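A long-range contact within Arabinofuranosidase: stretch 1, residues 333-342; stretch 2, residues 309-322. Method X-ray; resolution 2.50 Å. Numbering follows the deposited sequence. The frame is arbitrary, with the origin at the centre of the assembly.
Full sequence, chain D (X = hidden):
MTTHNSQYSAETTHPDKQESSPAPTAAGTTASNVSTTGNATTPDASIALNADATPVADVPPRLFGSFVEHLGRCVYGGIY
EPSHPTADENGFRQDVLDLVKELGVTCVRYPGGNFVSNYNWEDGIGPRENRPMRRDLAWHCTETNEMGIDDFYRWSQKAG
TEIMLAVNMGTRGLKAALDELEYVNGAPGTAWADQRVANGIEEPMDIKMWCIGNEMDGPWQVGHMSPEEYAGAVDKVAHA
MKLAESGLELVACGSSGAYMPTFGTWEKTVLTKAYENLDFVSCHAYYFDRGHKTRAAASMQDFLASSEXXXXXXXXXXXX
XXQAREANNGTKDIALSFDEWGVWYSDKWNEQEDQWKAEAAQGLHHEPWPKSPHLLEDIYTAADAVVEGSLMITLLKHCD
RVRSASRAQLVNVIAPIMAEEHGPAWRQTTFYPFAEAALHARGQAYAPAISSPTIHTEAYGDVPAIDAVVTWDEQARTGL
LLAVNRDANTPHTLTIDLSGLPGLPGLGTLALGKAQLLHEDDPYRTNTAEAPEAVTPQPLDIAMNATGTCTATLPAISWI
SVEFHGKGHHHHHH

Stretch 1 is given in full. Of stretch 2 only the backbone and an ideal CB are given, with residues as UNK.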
ATOM      1  N   ASP D 333      28.413 -10.771   5.218  1.00 32.37           N
ATOM      2  CA  ASP D 333      28.498 -10.139   3.905  1.00 31.94           C
ATOM      3  C   ASP D 333      27.260 -10.418   3.064  1.00 31.58           C
ATOM      4  O   ASP D 333      26.738 -11.534   3.062  1.00 31.63           O
ATOM      5  CB  ASP D 333      29.726 -10.644   3.146  1.00 32.13           C
ATOM      6  CG  ASP D 333      30.962  -9.813   3.405  1.00 32.40           C
ATOM      7  OD1 ASP D 333      30.970  -9.023   4.375  1.00 33.40           O
ATOM      8  OD2 ASP D 333      31.931  -9.956   2.628  1.00 32.12           O
ATOM      9  N   ILE D 334      26.798  -9.396   2.350  1.00 31.05           N
ATOM     10  CA  ILE D 334      25.779  -9.563   1.326  1.00 30.49           C
ATOM     11  C   ILE D 334      26.484  -9.958   0.034  1.00 30.31           C
ATOM     12  O   ILE D 334      27.300  -9.198  -0.492  1.00 30.18           O
ATOM     13  CB  ILE D 334      24.970  -8.256   1.087  1.00 30.44           C
ATOM     14  CG1 ILE D 334      24.371  -7.709   2.395  1.00 30.14           C
ATOM     15  CG2 ILE D 334      23.910  -8.454  -0.005  1.00 30.29           C
ATOM     16  CD1 ILE D 334      23.370  -8.620   3.090  1.00 29.96           C
ATOM     17  N   ALA D 335      26.176 -11.154  -0.462  1.00 30.12           N
ATOM     18  CA  ALA D 335      26.721 -11.624  -1.734  1.00 30.08           C
ATOM     19  C   ALA D 335      25.991 -10.986  -2.917  1.00 30.12           C
ATOM     20  O   ALA D 335      24.862 -10.506  -2.782  1.00 30.01           O
ATOM     21  CB  ALA D 335      26.656 -13.142  -1.817  1.00 29.99           C
ATOM     22  N   LEU D 336      26.650 -10.978  -4.071  1.00 30.26           N
ATOM     23  CA  LEU D 336      26.070 -10.432  -5.289  1.00 30.56           C
ATOM     24  C   LEU D 336      25.397 -11.523  -6.105  1.00 30.99           C
ATOM     25  O   LEU D 336      25.899 -12.651  -6.190  1.00 31.11           O
ATOM     26  CB  LEU D 336      27.142  -9.734  -6.131  1.00 30.48           C
ATOM     27  CG  LEU D 336      27.381  -8.230  -5.952  1.00 30.14           C
ATOM     28  CD1 LEU D 336      27.678  -7.840  -4.503  1.00 29.72           C
ATOM     29  CD2 LEU D 336      28.506  -7.778  -6.869  1.00 29.76           C
ATOM     30  N   SER D 337      24.258 -11.178  -6.701  1.00 31.36           N
ATOM     31  CA  SER D 337      23.504 -12.099  -7.542  1.00 31.74           C
ATOM     32  C   SER D 337      23.249 -11.489  -8.918  1.00 32.02           C
ATOM     33  O   SER D 337      22.311 -10.707  -9.097  1.00 32.24           O
ATOM     34  CB  SER D 337      22.181 -12.481  -6.870  1.00 31.77           C
ATOM     35  OG  SER D 337      21.464 -13.431  -7.641  1.00 31.92           O
ATOM     36  N   PHE D 338      24.091 -11.846  -9.885  1.00 32.26           N
ATOM     37  CA  PHE D 338      23.922 -11.405 -11.269  1.00 32.49           C
ATOM     38  C   PHE D 338      22.794 -12.173 -11.959  1.00 32.68           C
ATOM     39  O   PHE D 338      23.019 -12.898 -12.929  1.00 32.52           O
ATOM     40  CB  PHE D 338      25.237 -11.555 -12.042  1.00 32.49           C
ATOM     41  CG  PHE D 338      25.956 -10.259 -12.268  1.00 32.73           C
ATOM     42  CD1 PHE D 338      26.807  -9.740 -11.299  1.00 33.10           C
ATOM     43  CD2 PHE D 338      25.781  -9.553 -13.455  1.00 32.91           C
ATOM     44  CE1 PHE D 338      27.472  -8.537 -11.512  1.00 33.61           C
ATOM     45  CE2 PHE D 338      26.441  -8.351 -13.676  1.00 33.06           C
ATOM     46  CZ  PHE D 338      27.289  -7.842 -12.704  1.00 33.50           C
ATOM     47  N   ASP D 339      21.574 -11.985 -11.458  1.00 33.04           N
ATOM     48  CA  ASP D 339      20.436 -12.811 -11.857  1.00 33.39           C
ATOM     49  C   ASP D 339      19.822 -12.467 -13.218  1.00 33.57           C
ATOM     50  O   ASP D 339      18.908 -13.152 -13.680  1.00 33.72           O
ATOM     51  CB  ASP D 339      19.371 -12.874 -10.748  1.00 33.56           C
ATOM     52  CG  ASP D 339      18.924 -11.503 -10.261  1.00 33.96           C
ATOM     53  OD1 ASP D 339      19.318 -10.477 -10.855  1.00 34.71           O
ATOM     54  OD2 ASP D 339      18.166 -11.461  -9.268  1.00 34.64           O
ATOM     55  N   GLU D 340      20.325 -11.412 -13.852  1.00 33.73           N
ATOM     56  CA  GLU D 340      20.008 -11.128 -15.250  1.00 33.90           C
ATOM     57  C   GLU D 340      21.238 -10.583 -15.972  1.00 33.94           C
ATOM     58  O   GLU D 340      21.600  -9.418 -15.809  1.00 33.99           O
ATOM     59  CB  GLU D 340      18.820 -10.165 -15.373  1.00 33.99           C
ATOM     60  CG  GLU D 340      17.457 -10.842 -15.260  1.00 34.13           C
ATOM     61  CD  GLU D 340      16.294  -9.928 -15.605  1.00 34.39           C
ATOM     62  OE1 GLU D 340      16.418  -9.112 -16.546  1.00 34.76           O
ATOM     63  OE2 GLU D 340      15.242 -10.037 -14.938  1.00 33.97           O
ATOM     64  N   TRP D 341      21.889 -11.442 -16.750  1.00 34.01           N
ATOM     65  CA  TRP D 341      23.043 -11.040 -17.550  1.00 34.09           C
ATOM     66  C   TRP D 341      23.013 -11.683 -18.933  1.00 34.28           C
ATOM     67  O   TRP D 341      22.299 -12.660 -19.152  1.00 34.17           O
ATOM     68  CB  TRP D 341      24.361 -11.352 -16.823  1.00 33.98           C
ATOM     69  CG  TRP D 341      24.711 -12.816 -16.750  1.00 33.92           C
ATOM     70  CD1 TRP D 341      24.343 -13.699 -15.776  1.00 33.54           C
ATOM     71  CD2 TRP D 341      25.505 -13.560 -17.685  1.00 33.71           C
ATOM     72  NE1 TRP D 341      24.853 -14.945 -16.046  1.00 33.32           N
ATOM     73  CE2 TRP D 341      25.570 -14.889 -17.212  1.00 33.51           C
ATOM     74  CE3 TRP D 341      26.167 -13.232 -18.877  1.00 33.69           C
ATOM     75  CZ2 TRP D 341      26.272 -15.893 -17.888  1.00 33.45           C
ATOM     76  CZ3 TRP D 341      26.863 -14.232 -19.551  1.00 33.91           C
ATOM     77  CH2 TRP D 341      26.909 -15.547 -19.051  1.00 33.76           C
ATOM     78  N   GLY D 342      23.782 -11.118 -19.861  1.00 34.68           N
ATOM     79  CA  GLY D 342      23.914 -11.679 -21.203  1.00 35.34           C
ATOM     80  C   GLY D 342      23.825 -10.659 -22.320  1.00 35.77           C
ATOM     81  O   GLY D 342      23.715  -9.457 -22.072  1.00 35.84           O
ATOM     82  N   UNK D 309      32.584  -3.054 -18.194  1.00 40.87           N
ATOM     83  CA  UNK D 309      31.383  -2.505 -17.573  1.00 40.47           C
ATOM     84  C   UNK D 309      30.989  -3.360 -16.365  1.00 40.06           C
ATOM     85  O   UNK D 309      30.709  -2.829 -15.291  1.00 39.97           O
ATOM     86  CB  UNK D 309      30.235  -2.435 -18.582  1.00 40.47           C
ATOM     87  N   UNK D 310      30.997  -4.681 -16.551  1.00 39.58           N
ATOM     88  CA  UNK D 310      30.666  -5.635 -15.491  1.00 39.11           C
ATOM     89  C   UNK D 310      31.649  -5.570 -14.314  1.00 38.87           C
ATOM     90  O   UNK D 310      31.243  -5.695 -13.160  1.00 38.77           O
ATOM     91  CB  UNK D 310      30.641  -7.054 -16.062  1.00 39.11           C
ATOM     92  N   UNK D 311      32.933  -5.374 -14.612  1.00 38.58           N
ATOM     93  CA  UNK D 311      33.964  -5.235 -13.577  1.00 38.38           C
ATOM     94  C   UNK D 311      33.680  -4.029 -12.672  1.00 38.29           C
ATOM     95  O   UNK D 311      33.675  -4.157 -11.445  1.00 38.26           O
ATOM     96  CB  UNK D 311      35.345  -5.094 -14.220  1.00 38.38           C
ATOM     97  N   UNK D 312      33.433  -2.872 -13.285  1.00 38.16           N
ATOM     98  CA  UNK D 312      33.016  -1.674 -12.555  1.00 38.15           C
ATOM     99  C   UNK D 312      31.694  -1.888 -11.819  1.00 37.90           C
ATOM    100  O   UNK D 312      31.554  -1.482 -10.664  1.00 37.84           O
ATOM    101  CB  UNK D 312      32.889  -0.490 -13.516  1.00 38.15           C
ATOM    102  N   UNK D 313      30.741  -2.527 -12.500  1.00 37.60           N
ATOM    103  CA  UNK D 313      29.446  -2.896 -11.925  1.00 37.35           C
ATOM    104  C   UNK D 313      29.637  -3.659 -10.609  1.00 37.08           C
ATOM    105  O   UNK D 313      29.069  -3.290  -9.579  1.00 36.91           O
ATOM    106  CB  UNK D 313      28.643  -3.741 -12.916  1.00 37.35           C
ATOM    107  N   UNK D 314      30.452  -4.715 -10.660  1.00 36.76           N
ATOM    108  CA  UNK D 314      30.759  -5.541  -9.493  1.00 36.47           C
ATOM    109  C   UNK D 314      31.408  -4.718  -8.379  1.00 36.39           C
ATOM    110  O   UNK D 314      31.008  -4.819  -7.219  1.00 36.36           O
ATOM    111  CB  UNK D 314      31.678  -6.697  -9.892  1.00 36.47           C
ATOM    112  N   UNK D 315      32.388  -3.892  -8.744  1.00 36.31           N
ATOM    113  CA  UNK D 315      33.107  -3.058  -7.778  1.00 36.25           C
ATOM    114  C   UNK D 315      32.182  -2.094  -7.035  1.00 36.16           C
ATOM    115  O   UNK D 315      32.262  -1.974  -5.812  1.00 36.31           O
ATOM    116  CB  UNK D 315      34.206  -2.267  -8.490  1.00 36.25           C
ATOM    117  N   UNK D 316      31.300  -1.431  -7.782  1.00 36.04           N
ATOM    118  CA  UNK D 316      30.413  -0.403  -7.240  1.00 35.98           C
ATOM    119  C   UNK D 316      29.320  -0.988  -6.342  1.00 35.98           C
ATOM    120  O   UNK D 316      29.023  -0.435  -5.277  1.00 36.01           O
ATOM    121  CB  UNK D 316      29.772   0.385  -8.384  1.00 35.98           C
ATOM    122  N   UNK D 317      28.729  -2.099  -6.775  1.00 35.82           N
ATOM    123  CA  UNK D 317      27.671  -2.756  -6.004  1.00 35.72           C
ATOM    124  C   UNK D 317      28.235  -3.367  -4.718  1.00 35.73           C
ATOM    125  O   UNK D 317      27.621  -3.255  -3.654  1.00 35.59           O
ATOM    126  CB  UNK D 317      26.989  -3.836  -6.847  1.00 35.72           C
ATOM    127  N   UNK D 318      29.408  -3.988  -4.825  1.00 35.81           N
ATOM    128  CA  UNK D 318      30.108  -4.547  -3.666  1.00 35.97           C
ATOM    129  C   UNK D 318      30.391  -3.482  -2.612  1.00 36.07           C
ATOM    130  O   UNK D 318      30.148  -3.697  -1.422  1.00 36.01           O
ATOM    131  CB  UNK D 318      31.418  -5.203  -4.105  1.00 35.97           C
ATOM    132  N   UNK D 319      30.897  -2.335  -3.060  1.00 36.23           N
ATOM    133  CA  UNK D 319      31.198  -1.211  -2.179  1.00 36.41           C
ATOM    134  C   UNK D 319      29.933  -0.708  -1.486  1.00 36.40           C
ATOM    135  O   UNK D 319      29.957  -0.356  -0.302  1.00 36.40           O
ATOM    136  CB  UNK D 319      31.855  -0.077  -2.968  1.00 36.41           C
ATOM    137  N   UNK D 320      28.832  -0.685  -2.236  1.00 36.46           N
ATOM    138  CA  UNK D 320      27.517  -0.330  -1.707  1.00 36.45           C
ATOM    139  C   UNK D 320      27.032  -1.363  -0.689  1.00 36.46           C
ATOM    140  O   UNK D 320      26.464  -1.004   0.344  1.00 36.43           O
ATOM    141  CB  UNK D 320      26.505  -0.201  -2.847  1.00 36.45           C
ATOM    142  N   UNK D 321      27.267  -2.639  -0.991  1.00 36.52           N
ATOM    143  CA  UNK D 321      26.933  -3.735  -0.085  1.00 36.72           C
ATOM    144  C   UNK D 321      27.811  -3.734   1.170  1.00 36.90           C
ATOM    145  O   UNK D 321      27.340  -4.070   2.260  1.00 36.89           O
ATOM    146  CB  UNK D 321      27.071  -5.073  -0.813  1.00 36.72           C
ATOM    147  N   UNK D 322      29.079  -3.350   1.006  1.00 37.07           N
ATOM    148  CA  UNK D 322      30.026  -3.252   2.119  1.00 37.31           C
ATOM    149  C   UNK D 322      29.631  -2.162   3.106  1.00 37.35           C
ATOM    150  O   UNK D 322      29.675  -2.375   4.320  1.00 37.35           O
ATOM    151  CB  UNK D 322      31.436  -2.983   1.590  1.00 37.31           C
TER

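Stretch 2 is one helix, running at 140° to strand 335-339 with the axes 9.2 Å apart at closest approach. Stretch 1 turns Ile334, Leu336, Phe338 and Trp341 toward it. No hydrogen bond joins the two directly, so the contact is mainly apolar packing.

Position 309 is out of reach of stretch 1, and many residues would suit. It is Asp309, its OD1 hydrogen-bonded elsewhere in the structure.

At position 310 CA-to-CB points toward stretch 1, and the ideal CB lies 4.8 Å from Phe338 CZ. Leu or Ile could pack on the Phe338 ring; a longer, unbranched chain such as Met could also reach toward Trp341. The residue is Met310, with chi1 and chi2 both t. Its CG lies 3.7 Å from Phe338 CZ. Its SD sits 4.8 Å from the centroid of the Phe338 ring, an oblique sulfur-aromatic contact. Chi3 at -89° (m) places Met310 CE 4.4 Å from Trp341 CB.

Positions 311 and 312 do not meet stretch 1, so polar residues are acceptable. They are Thr311 and Lys312.

Position 313 points toward the strand. Its ideal CB is 4.3 Å from Phe338 CZ. An aliphatic or aromatic side chain would suit. Phe313 takes chi1 t and offers a ring face to the edge of Phe338. The centroids are 5.5 Å apart and the planes meet at 60°; Phe338 CZ is 4.2 Å from Phe313 CG.

At position 314 CA-to-CB points sideways. The ideal CB is 4.5 Å from Leu336 CD2 and 4.9 Å from Phe338 CE1, so a branched aliphatic could touch both. Ile314 does so. Its CG1 packs 3.5 Å from Phe338 CE1, and its CG2 lies 4.2 Å from Leu336 CD2.

Position 315 points away and 316 is out of reach; small or polar residues fit. They are Ala315 and Thr316. The Thr316 OG1 donates to Lys312 O at 2.7 Å.

Position 317 points toward Leu336, whose CD2 is 4.2 Å from the ideal CB. With so little distance to cover, Val, Ile or Ala would be plausible. Val317 places CG1 3.9 Å from Leu336 CG.

At position 318 CA-to-CB points sideways, and the ideal CB lies 4.6 Å from Leu336 CD1. A small residue, apolar or polar, would do. Ser318 OG lies 3.6 Å from Leu336 CD2, but its hydroxyl is satisfied within the helix, donating to Ile314 O at 2.6 Å.

Positions 319 and 320 are out of reach and little constrained. They are Asp319 and Ala320.

Position 321 points toward stretch 1, where the backbones come close: its CA is 6.1 Å from Ile334 CA. The ideal CB is 4.1 Å from Ile334 O, which favours a small residue. Ala321 CB lies 4.2 Å from Ile334 CB.

Position 322 points away, though Asp333 offers a carboxylate nearby. A polar residue could reach it through solvent. Asp322 does so: one water donates to Asp322 OD1 at 2.5 Å and to Asp333 OD1 at 2.6 Å, linking two acids.

Stretch 2 (309-322) DMTKFIATVSDAAD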
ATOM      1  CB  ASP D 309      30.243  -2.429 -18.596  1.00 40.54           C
ATOM      2  CG  ASP D 309      28.993  -1.758 -18.043  1.00 41.07           C
ATOM      3  OD1 ASP D 309      28.173  -2.449 -17.399  1.00 41.37           O
ATOM      4  OD2 ASP D 309      28.829  -0.536 -18.252  1.00 41.74           O
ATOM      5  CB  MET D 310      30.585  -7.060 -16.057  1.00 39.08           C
ATOM      6  CG  MET D 310      30.121  -8.111 -15.055  1.00 38.69           C
ATOM      7  SD  MET D 310      30.132  -9.794 -15.702  1.00 38.26           S
ATOM      8  CE  MET D 310      28.493  -9.901 -16.413  1.00 37.59           C
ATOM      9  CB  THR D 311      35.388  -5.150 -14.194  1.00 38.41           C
ATOM     10  OG1 THR D 311      35.636  -6.317 -14.989  1.00 38.33           O
ATOM     11  CG2 THR D 311      36.456  -5.056 -13.110  1.00 38.24           C
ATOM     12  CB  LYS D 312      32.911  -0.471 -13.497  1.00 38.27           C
ATOM     13  CG  LYS D 312      34.111   0.455 -13.440  1.00 39.16           C
ATOM     14  CD  LYS D 312      33.971   1.617 -14.416  1.00 40.82           C
ATOM     15  CE  LYS D 312      34.804   2.828 -13.981  1.00 41.60           C
ATOM     16  NZ  LYS D 312      36.260   2.520 -13.815  1.00 42.00           N
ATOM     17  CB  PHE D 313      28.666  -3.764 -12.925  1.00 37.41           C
ATOM     18  CG  PHE D 313      27.166  -3.677 -12.795  1.00 37.67           C
ATOM     19  CD1 PHE D 313      26.534  -3.806 -11.559  1.00 37.91           C
ATOM     20  CD2 PHE D 313      26.382  -3.482 -13.926  1.00 38.20           C
ATOM     21  CE1 PHE D 313      25.149  -3.731 -11.453  1.00 38.00           C
ATOM     22  CE2 PHE D 313      24.996  -3.405 -13.830  1.00 38.24           C
ATOM     23  CZ  PHE D 313      24.377  -3.531 -12.590  1.00 38.25           C
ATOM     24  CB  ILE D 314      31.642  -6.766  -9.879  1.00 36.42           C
ATOM     25  CG1 ILE D 314      30.812  -7.788 -10.665  1.00 36.11           C
ATOM     26  CG2 ILE D 314      32.248  -7.428  -8.637  1.00 36.27           C
ATOM     27  CD1 ILE D 314      31.619  -8.693 -11.581  1.00 35.50           C
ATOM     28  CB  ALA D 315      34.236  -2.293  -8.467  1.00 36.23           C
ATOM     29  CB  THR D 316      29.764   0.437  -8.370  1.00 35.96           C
ATOM     30  OG1 THR D 316      30.754   0.775  -9.346  1.00 35.96           O
ATOM     31  CG2 THR D 316      29.153   1.718  -7.819  1.00 35.92           C
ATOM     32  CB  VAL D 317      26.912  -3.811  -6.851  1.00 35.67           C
ATOM     33  CG1 VAL D 317      25.936  -4.608  -5.992  1.00 35.62           C
ATOM     34  CG2 VAL D 317      26.168  -3.134  -7.988  1.00 35.40           C
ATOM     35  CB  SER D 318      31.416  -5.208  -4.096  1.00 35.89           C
ATOM     36  OG  SER D 318      31.175  -6.235  -5.041  1.00 36.37           O
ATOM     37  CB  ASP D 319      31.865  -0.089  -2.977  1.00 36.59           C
ATOM     38  CG  ASP D 319      32.251   1.096  -2.114  1.00 37.22           C
ATOM     39  OD1 ASP D 319      33.078   0.926  -1.189  1.00 38.31           O
ATOM     40  OD2 ASP D 319      31.730   2.204  -2.370  1.00 37.83           O
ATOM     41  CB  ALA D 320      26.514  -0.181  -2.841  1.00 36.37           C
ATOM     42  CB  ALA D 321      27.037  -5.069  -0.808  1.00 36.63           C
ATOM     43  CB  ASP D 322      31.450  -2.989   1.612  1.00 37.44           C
ATOM     44  CG  ASP D 322      32.102  -4.223   1.009  1.00 37.94           C
ATOM     45  OD1 ASP D 322      31.628  -5.350   1.268  1.00 38.28           O
ATOM     46  OD2 ASP D 322      33.099  -4.063   0.271  1.00 38.35           O
TER
HETATM   47  O   HOH W   1      31.328  -6.643   3.434  1.00 30.15           O
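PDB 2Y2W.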